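Local coordinates for GCN5-related N-acetyltransferase (Streptococcus suis, PDB 3G3S), which probably transfers an acetyl group from acetyl-coenzyme A to an amine, as a GCN5-related (GNAT) family acetyltransferase whose own substrate is not established, at residues F108-L120 against L200-L213. Numbering follows the deposited sequence. Where two conformers were deposited one is given.
Sequences FDLGHLQKLVDDL and LAKACAAQLILACL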
ATOM      1  N   PHE A 108     -10.658  14.382  17.196  1.00 34.50           N
ATOM      2  CA  PHE A 108     -11.913  15.050  16.840  1.00 34.38           C
ATOM      3  C   PHE A 108     -12.955  14.936  17.948  1.00 34.96           C
ATOM      4  O   PHE A 108     -13.023  13.924  18.617  1.00 37.84           O
ATOM      5  CB  PHE A 108     -12.502  14.444  15.573  1.00 34.29           C
ATOM      6  CG  PHE A 108     -11.662  14.685  14.360  1.00 34.96           C
ATOM      7  CD1 PHE A 108     -11.582  15.953  13.815  1.00 37.20           C
ATOM      8  CD2 PHE A 108     -10.949  13.654  13.765  1.00 34.54           C
ATOM      9  CE1 PHE A 108     -10.805  16.190  12.702  1.00 28.40           C
ATOM     10  CE2 PHE A 108     -10.167  13.894  12.643  1.00 33.22           C
ATOM     11  CZ  PHE A 108     -10.100  15.153  12.118  1.00 29.61           C
ATOM     12  N   ASP A 109     -13.768  15.975  18.101  1.00 32.94           N
ATOM     13  CA  ASP A 109     -14.844  16.010  19.086  1.00 32.00           C
ATOM     14  C   ASP A 109     -16.060  15.670  18.288  1.00 30.33           C
ATOM     15  O   ASP A 109     -16.620  16.518  17.621  1.00 30.62           O
ATOM     16  CB  ASP A 109     -14.897  17.399  19.703  1.00 35.32           C
ATOM     17  CG  ASP A 109     -16.011  17.574  20.713  1.00 36.77           C
ATOM     18  OD1 ASP A 109     -16.921  16.729  20.766  1.00 29.64           O
ATOM     19  OD2 ASP A 109     -15.969  18.609  21.414  1.00 44.08           O
ATOM     20  N   LEU A 110     -16.453  14.412  18.317  1.00 29.92           N
ATOM     21  CA  LEU A 110     -17.588  13.965  17.530  1.00 32.93           C
ATOM     22  C   LEU A 110     -18.885  14.695  17.863  1.00 33.65           C
ATOM     23  O   LEU A 110     -19.743  14.880  16.988  1.00 34.20           O
ATOM     24  CB  LEU A 110     -17.830  12.470  17.736  1.00 33.98           C
ATOM     25  CG  LEU A 110     -16.717  11.447  17.496  1.00 38.80           C
ATOM     26  CD1 LEU A 110     -17.287  10.033  17.704  1.00 27.70           C
ATOM     27  CD2 LEU A 110     -16.102  11.578  16.113  1.00 39.93           C
ATOM     28  N   GLY A 111     -19.057  15.071  19.131  1.00 36.11           N
ATOM     29  CA  GLY A 111     -20.279  15.779  19.563  1.00 33.64           C
ATOM     30  C   GLY A 111     -20.369  17.133  18.901  1.00 32.92           C
ATOM     31  O   GLY A 111     -21.405  17.529  18.374  1.00 32.23           O
ATOM     32  N   HIS A 112     -19.246  17.827  18.947  1.00 32.65           N
ATOM     33  CA  HIS A 112     -19.066  19.128  18.337  1.00 36.71           C
ATOM     34  C   HIS A 112     -19.303  19.078  16.836  1.00 36.52           C
ATOM     35  O   HIS A 112     -20.001  19.931  16.285  1.00 38.23           O
ATOM     36  CB  HIS A 112     -17.647  19.588  18.681  1.00 37.64           C
ATOM     37  CG  HIS A 112     -17.111  20.701  17.838  1.00 46.15           C
ATOM     38  ND1 HIS A 112     -17.710  21.938  17.761  1.00 52.54           N
ATOM     39  CD2 HIS A 112     -15.966  20.786  17.116  1.00 46.34           C
ATOM     40  CE1 HIS A 112     -16.980  22.725  16.988  1.00 53.25           C
ATOM     41  NE2 HIS A 112     -15.916  22.049  16.585  1.00 45.33           N
ATOM     42  N   LEU A 113     -18.743  18.073  16.176  1.00 35.32           N
ATOM     43  CA  LEU A 113     -18.886  17.965  14.731  1.00 34.56           C
ATOM     44  C   LEU A 113     -20.328  17.736  14.352  1.00 34.30           C
ATOM     45  O   LEU A 113     -20.823  18.323  13.390  1.00 34.36           O
ATOM     46  CB  LEU A 113     -18.019  16.829  14.170  1.00 34.85           C
ATOM     47  CG  LEU A 113     -16.510  17.056  14.281  1.00 36.57           C
ATOM     48  CD1 LEU A 113     -15.813  15.788  13.907  1.00 32.02           C
ATOM     49  CD2 LEU A 113     -16.025  18.254  13.421  1.00 26.19           C
ATOM     50  N   GLN A 114     -20.994  16.856  15.087  1.00 34.36           N
ATOM     51  CA  GLN A 114     -22.385  16.568  14.799  1.00 36.79           C
ATOM     52  C   GLN A 114     -23.229  17.819  14.998  1.00 36.46           C
ATOM     53  O   GLN A 114     -24.137  18.035  14.229  1.00 37.21           O
ATOM     54  CB  GLN A 114     -22.925  15.421  15.661  1.00 38.01           C
ATOM     55  CG  GLN A 114     -24.306  14.945  15.225  1.00 40.34           C
ATOM     56  CD  GLN A 114     -24.331  14.354  13.811  1.00 42.24           C
ATOM     57  OE1 GLN A 114     -23.588  13.419  13.500  1.00 40.06           O
ATOM     58  NE2 GLN A 114     -25.210  14.882  12.962  1.00 47.31           N
ATOM     59  N   LYS A 115     -22.942  18.631  16.016  1.00 36.93           N
ATOM     60  CA  LYS A 115     -23.695  19.884  16.205  1.00 38.13           C
ATOM     61  C   LYS A 115     -23.587  20.805  14.992  1.00 38.66           C
ATOM     62  O   LYS A 115     -24.573  21.403  14.590  1.00 39.87           O
ATOM     63  CB  LYS A 115     -23.247  20.651  17.447  1.00 39.06           C
ATOM     64  CG  LYS A 115     -24.068  21.921  17.699  1.00 36.16           C
ATOM     65  N   LEU A 116     -22.392  20.916  14.420  1.00 38.50           N
ATOM     66  CA  LEU A 116     -22.180  21.735  13.234  1.00 38.64           C
ATOM     67  C   LEU A 116     -23.027  21.211  12.082  1.00 39.78           C
ATOM     68  O   LEU A 116     -23.612  21.987  11.325  1.00 40.93           O
ATOM     69  CB  LEU A 116     -20.699  21.750  12.838  1.00 36.64           C
ATOM     70  CG  LEU A 116     -19.702  22.366  13.822  1.00 38.69           C
ATOM     71  CD1 LEU A 116     -18.260  22.213  13.342  1.00 37.75           C
ATOM     72  CD2 LEU A 116     -20.021  23.849  14.111  1.00 33.61           C
ATOM     73  N   VAL A 117     -23.089  19.890  11.940  1.00 41.40           N
ATOM     74  CA  VAL A 117     -23.911  19.283  10.893  1.00 42.07           C
ATOM     75  C   VAL A 117     -25.383  19.609  11.155  1.00 45.34           C
ATOM     76  O   VAL A 117     -26.090  20.082  10.268  1.00 45.69           O
ATOM     77  CB  VAL A 117     -23.679  17.753  10.800  1.00 42.38           C
ATOM     78  CG1 VAL A 117     -24.721  17.089   9.923  1.00 35.11           C
ATOM     79  CG2 VAL A 117     -22.246  17.472  10.287  1.00 39.19           C
ATOM     80  N   ASP A 118     -25.808  19.397  12.395  1.00 46.62           N
ATOM     81  CA  ASP A 118     -27.183  19.658  12.836  1.00 47.57           C
ATOM     82  C   ASP A 118     -27.610  21.117  12.650  1.00 48.48           C
ATOM     83  O   ASP A 118     -28.756  21.387  12.293  1.00 49.06           O
ATOM     84  CB  ASP A 118     -27.345  19.241  14.308  1.00 47.29           C
ATOM     85  CG  ASP A 118     -27.267  17.724  14.514  1.00 46.30           C
ATOM     86  OD1 ASP A 118     -27.408  16.949  13.546  1.00 44.16           O
ATOM     87  OD2 ASP A 118     -27.076  17.297  15.672  1.00 59.25           O
ATOM     88  N   ASP A 119     -26.679  22.049  12.834  1.00 49.87           N
ATOM     89  CA  ASP A 119     -26.969  23.479  12.681  1.00 52.03           C
ATOM     90  C   ASP A 119     -27.200  23.959  11.238  1.00 52.10           C
ATOM     91  O   ASP A 119     -27.415  25.161  11.016  1.00 51.97           O
ATOM     92  CB  ASP A 119     -25.843  24.326  13.302  1.00 52.99           C
ATOM     93  CG  ASP A 119     -25.750  24.184  14.810  1.00 57.47           C
ATOM     94  OD1 ASP A 119     -26.685  23.631  15.462  1.00 54.03           O
ATOM     95  OD2 ASP A 119     -24.712  24.641  15.336  1.00 66.23           O
ATOM     96  N   LEU A 120     -27.122  23.057  10.263  1.00 51.84           N
ATOM     97  CA  LEU A 120     -27.399  23.426   8.886  1.00 52.42           C
ATOM     98  C   LEU A 120     -28.892  23.768   8.795  1.00 53.92           C
ATOM     99  O   LEU A 120     -29.733  22.927   9.161  1.00 55.74           O
ATOM    100  CB  LEU A 120     -27.085  22.276   7.937  1.00 51.19           C
ATOM    101  CG  LEU A 120     -27.159  22.644   6.464  1.00 52.12           C
ATOM    102  CD1 LEU A 120     -25.987  23.552   6.092  1.00 51.42           C
ATOM    103  CD2 LEU A 120     -27.185  21.403   5.597  1.00 51.23           C
ATOM    104  N   LEU A 200     -21.498  27.190   5.659  1.00 30.42           N
ATOM    105  CA  LEU A 200     -21.783  25.994   4.916  1.00 27.89           C
ATOM    106  C   LEU A 200     -20.562  25.061   4.834  1.00 26.94           C
ATOM    107  O   LEU A 200     -20.694  23.840   4.970  1.00 26.16           O
ATOM    108  CB  LEU A 200     -22.303  26.351   3.523  1.00 29.02           C
ATOM    109  CG  LEU A 200     -23.605  27.176   3.455  1.00 32.41           C
ATOM    110  CD1 LEU A 200     -24.079  27.318   2.031  1.00 26.61           C
ATOM    111  CD2 LEU A 200     -24.730  26.601   4.304  1.00 29.18           C
ATOM    112  N   ALA A 201     -19.388  25.631   4.586  1.00 29.03           N
ATOM    113  CA  ALA A 201     -18.141  24.853   4.494  1.00 31.08           C
ATOM    114  C   ALA A 201     -17.901  23.975   5.735  1.00 31.57           C
ATOM    115  O   ALA A 201     -17.572  22.795   5.638  1.00 31.23           O
ATOM    116  CB  ALA A 201     -16.950  25.808   4.280  1.00 32.07           C
ATOM    117  N   LYS A 202     -18.125  24.587   6.888  1.00 33.20           N
ATOM    118  CA  LYS A 202     -17.972  24.006   8.213  1.00 34.07           C
ATOM    119  C   LYS A 202     -18.942  22.835   8.419  1.00 33.08           C
ATOM    120  O   LYS A 202     -18.574  21.803   8.959  1.00 31.96           O
ATOM    121  CB  LYS A 202     -18.227  25.148   9.196  1.00 33.96           C
ATOM    122  CG  LYS A 202     -17.976  24.929  10.645  1.00 42.21           C
ATOM    123  CD  LYS A 202     -18.299  26.236  11.439  1.00 46.07           C
ATOM    124  CE  LYS A 202     -19.815  26.567  11.483  1.00 54.41           C
ATOM    125  NZ  LYS A 202     -20.161  27.978  11.893  1.00 58.01           N
ATOM    126  N   ALA A 203     -20.177  22.991   7.955  1.00 32.55           N
ATOM    127  CA  ALA A 203     -21.162  21.937   8.060  1.00 29.41           C
ATOM    128  C   ALA A 203     -20.816  20.733   7.180  1.00 27.82           C
ATOM    129  O   ALA A 203     -20.927  19.593   7.633  1.00 28.51           O
ATOM    130  CB  ALA A 203     -22.569  22.478   7.707  1.00 30.11           C
ATOM    131  N   CYS A 204     -20.442  20.957   5.921  0.60 26.31           N
ATOM    132  CA  CYS A 204     -20.109  19.822   5.057  0.60 25.95           C
ATOM    133  C   CYS A 204     -18.753  19.208   5.420  0.60 24.16           C
ATOM    134  O   CYS A 204     -18.550  18.028   5.180  0.60 23.81           O
ATOM    135  CB  CYS A 204     -20.194  20.187   3.553  0.60 25.54           C
ATOM    136  SG  CYS A 204     -19.329  21.664   3.035  0.60 26.83           S
ATOM    137  N   ALA A 205     -17.826  20.014   5.950  1.00 25.15           N
ATOM    138  CA  ALA A 205     -16.542  19.514   6.408  1.00 24.52           C
ATOM    139  C   ALA A 205     -16.796  18.637   7.616  1.00 27.78           C
ATOM    140  O   ALA A 205     -16.294  17.521   7.688  1.00 27.85           O
ATOM    141  CB  ALA A 205     -15.627  20.638   6.768  1.00 24.77           C
ATOM    142  N   ALA A 206     -17.641  19.115   8.525  1.00 27.64           N
ATOM    143  CA  ALA A 206     -17.948  18.322   9.718  1.00 28.68           C
ATOM    144  C   ALA A 206     -18.530  16.978   9.321  1.00 25.21           C
ATOM    145  O   ALA A 206     -18.096  15.946   9.818  1.00 27.99           O
ATOM    146  CB  ALA A 206     -18.890  19.088  10.682  1.00 29.73           C
ATOM    147  N   GLN A 207     -19.494  16.987   8.408  1.00 26.24           N
ATOM    148  CA  GLN A 207     -20.138  15.749   7.940  1.00 26.97           C
ATOM    149  C   GLN A 207     -19.158  14.795   7.299  1.00 27.75           C
ATOM    150  O   GLN A 207     -19.191  13.596   7.546  1.00 27.22           O
ATOM    151  CB  GLN A 207     -21.217  16.095   6.925  1.00 28.41           C
ATOM    152  CG  GLN A 207     -22.024  14.928   6.301  1.00 31.34           C
ATOM    153  CD  GLN A 207     -23.060  14.374   7.246  1.00 38.56           C
ATOM    154  OE1 GLN A 207     -22.720  13.742   8.245  1.00 49.52           O
ATOM    155  NE2 GLN A 207     -24.325  14.585   6.928  1.00 39.83           N
ATOM    156  N   LEU A 208     -18.307  15.328   6.425  1.00 27.65           N
ATOM    157  CA  LEU A 208     -17.303  14.500   5.757  1.00 28.55           C
ATOM    158  C   LEU A 208     -16.368  13.828   6.772  1.00 26.00           C
ATOM    159  O   LEU A 208     -16.109  12.627   6.666  1.00 28.93           O
ATOM    160  CB  LEU A 208     -16.488  15.339   4.765  1.00 26.39           C
ATOM    161  CG  LEU A 208     -15.384  14.603   3.997  1.00 31.19           C
ATOM    162  CD1 LEU A 208     -15.944  13.393   3.277  1.00 30.48           C
ATOM    163  CD2 LEU A 208     -14.661  15.539   3.039  1.00 22.83           C
ATOM    164  N   ILE A 209     -15.870  14.609   7.733  1.00 26.65           N
ATOM    165  CA  ILE A 209     -14.975  14.112   8.793  1.00 25.80           C
ATOM    166  C   ILE A 209     -15.686  12.962   9.487  1.00 25.47           C
ATOM    167  O   ILE A 209     -15.155  11.874   9.594  1.00 23.75           O
ATOM    168  CB  ILE A 209     -14.596  15.230   9.796  1.00 26.71           C
ATOM    169  CG1 ILE A 209     -13.665  16.247   9.115  1.00 21.81           C
ATOM    170  CG2 ILE A 209     -13.925  14.640  11.094  1.00 22.54           C
ATOM    171  CD1 ILE A 209     -13.414  17.554   9.864  1.00 19.77           C
ATOM    172  N   LEU A 210     -16.926  13.194   9.918  1.00 30.91           N
ATOM    173  CA  LEU A 210     -17.727  12.150  10.578  1.00 29.58           C
ATOM    174  C   LEU A 210     -17.901  10.898   9.710  1.00 29.60           C
ATOM    175  O   LEU A 210     -17.806   9.770  10.205  1.00 30.41           O
ATOM    176  CB  LEU A 210     -19.093  12.704  10.989  1.00 28.58           C
ATOM    177  CG  LEU A 210     -19.107  13.637  12.190  1.00 31.41           C
ATOM    178  CD1 LEU A 210     -20.466  14.327  12.303  1.00 33.51           C
ATOM    179  CD2 LEU A 210     -18.778  12.876  13.488  1.00 31.86           C
ATOM    180  N   ALA A 211     -18.129  11.104   8.413  1.00 30.01           N
ATOM    181  CA  ALA A 211     -18.239  10.004   7.463  1.00 29.96           C
ATOM    182  C   ALA A 211     -16.925   9.209   7.395  1.00 30.58           C
ATOM    183  O   ALA A 211     -16.929   7.967   7.312  1.00 30.95           O
ATOM    184  CB  ALA A 211     -18.608  10.532   6.082  1.00 30.23           C
ATOM    185  N   CYS A 212     -15.807   9.934   7.398  1.00 30.40           N
ATOM    186  CA  CYS A 212     -14.482   9.326   7.375  1.00 29.75           C
ATOM    187  C   CYS A 212     -14.217   8.500   8.606  1.00 30.00           C
ATOM    188  O   CYS A 212     -13.885   7.325   8.514  1.00 29.48           O
ATOM    189  CB  CYS A 212     -13.409  10.395   7.261  1.00 28.64           C
ATOM    190  SG  CYS A 212     -13.280  10.974   5.543  1.00 31.20           S
ATOM    191  N   LEU A 213     -14.381   9.130   9.757  1.00 32.45           N
ATOM    192  CA  LEU A 213     -14.170   8.461  11.024  1.00 34.22           C
ATOM    193  C   LEU A 213     -15.025   7.198  11.121  1.00 37.62           C
ATOM    194  O   LEU A 213     -14.550   6.143  11.538  1.00 38.59           O
ATOM    195  CB  LEU A 213     -14.449   9.416  12.181  1.00 35.29           C
ATOM    196  CG  LEU A 213     -13.549  10.658  12.334  1.00 29.41           C
ATOM    197  CD1 LEU A 213     -13.976  11.384  13.574  1.00 31.77           C
ATOM    198  CD2 LEU A 213     -12.043  10.363  12.403  1.00 32.39           C
TER
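Asp109 OD1 receives two backbone N-H groups at the start of the helix that lays Leu110, Leu113 and Val117 against residues 200-213: a nearly straight bond from His112 N (3.1 Å, 171°) and a weak one from Gly111 N. His112 N arrives well above the carboxylate plane. Asp suits this N-cap because its short side chain turns back to amides that lack a helical carbonyl partner. Just before it, Phe108 offers a ring face to Ile209, whose CG2 lies 3.7 Å from the ring centroid, a CH-pi contact almost on the ring normal; the same methyl meets Leu113 CD1. Tyr237 meets the Phe108 ring edge-to-face.

The N-to-C directions of the two helical segments differ by 131°, their axes approaching to 7.9 Å, a closeness that small residues permit: Ala206 CB sits 3.4 Å from Leu113 O, and Ala203 CB touches Leu116 O and Leu120 CD1. Helix 200-214 probably corresponds to the GNAT helix that follows the glycine-rich, pyrophosphate-binding loop for coenzyme A; helix 110-118 packs across its outer side, with helix 226-235 beside both.

Knobs enter holes from both helices. Compact, branched Val117, with CG1 anti to its backbone N (chi1 168°), seats CG2 among Ala203, Ala206, Gln207 and Leu210, within 3.4 Å of Gln207 N. The longer Leu210 reaches among Leu110, Leu113, Gln114 and Val117, running antiparallel to the Leu113 side chain. Gln114, partly exposed, bends at chi2 to rest OE1 3.5 Å from Leu210 CD1, while its NE2 donates to Asp118 OD1 (3.1 Å), which lies in the amide plane. Near the start of helix 200-214, Leu116 lies crosswise over Lys202, whose long aliphatic stem packs on it (Leu116 CD2 to Lys202 CE 3.8 Å) while the amine extends beyond.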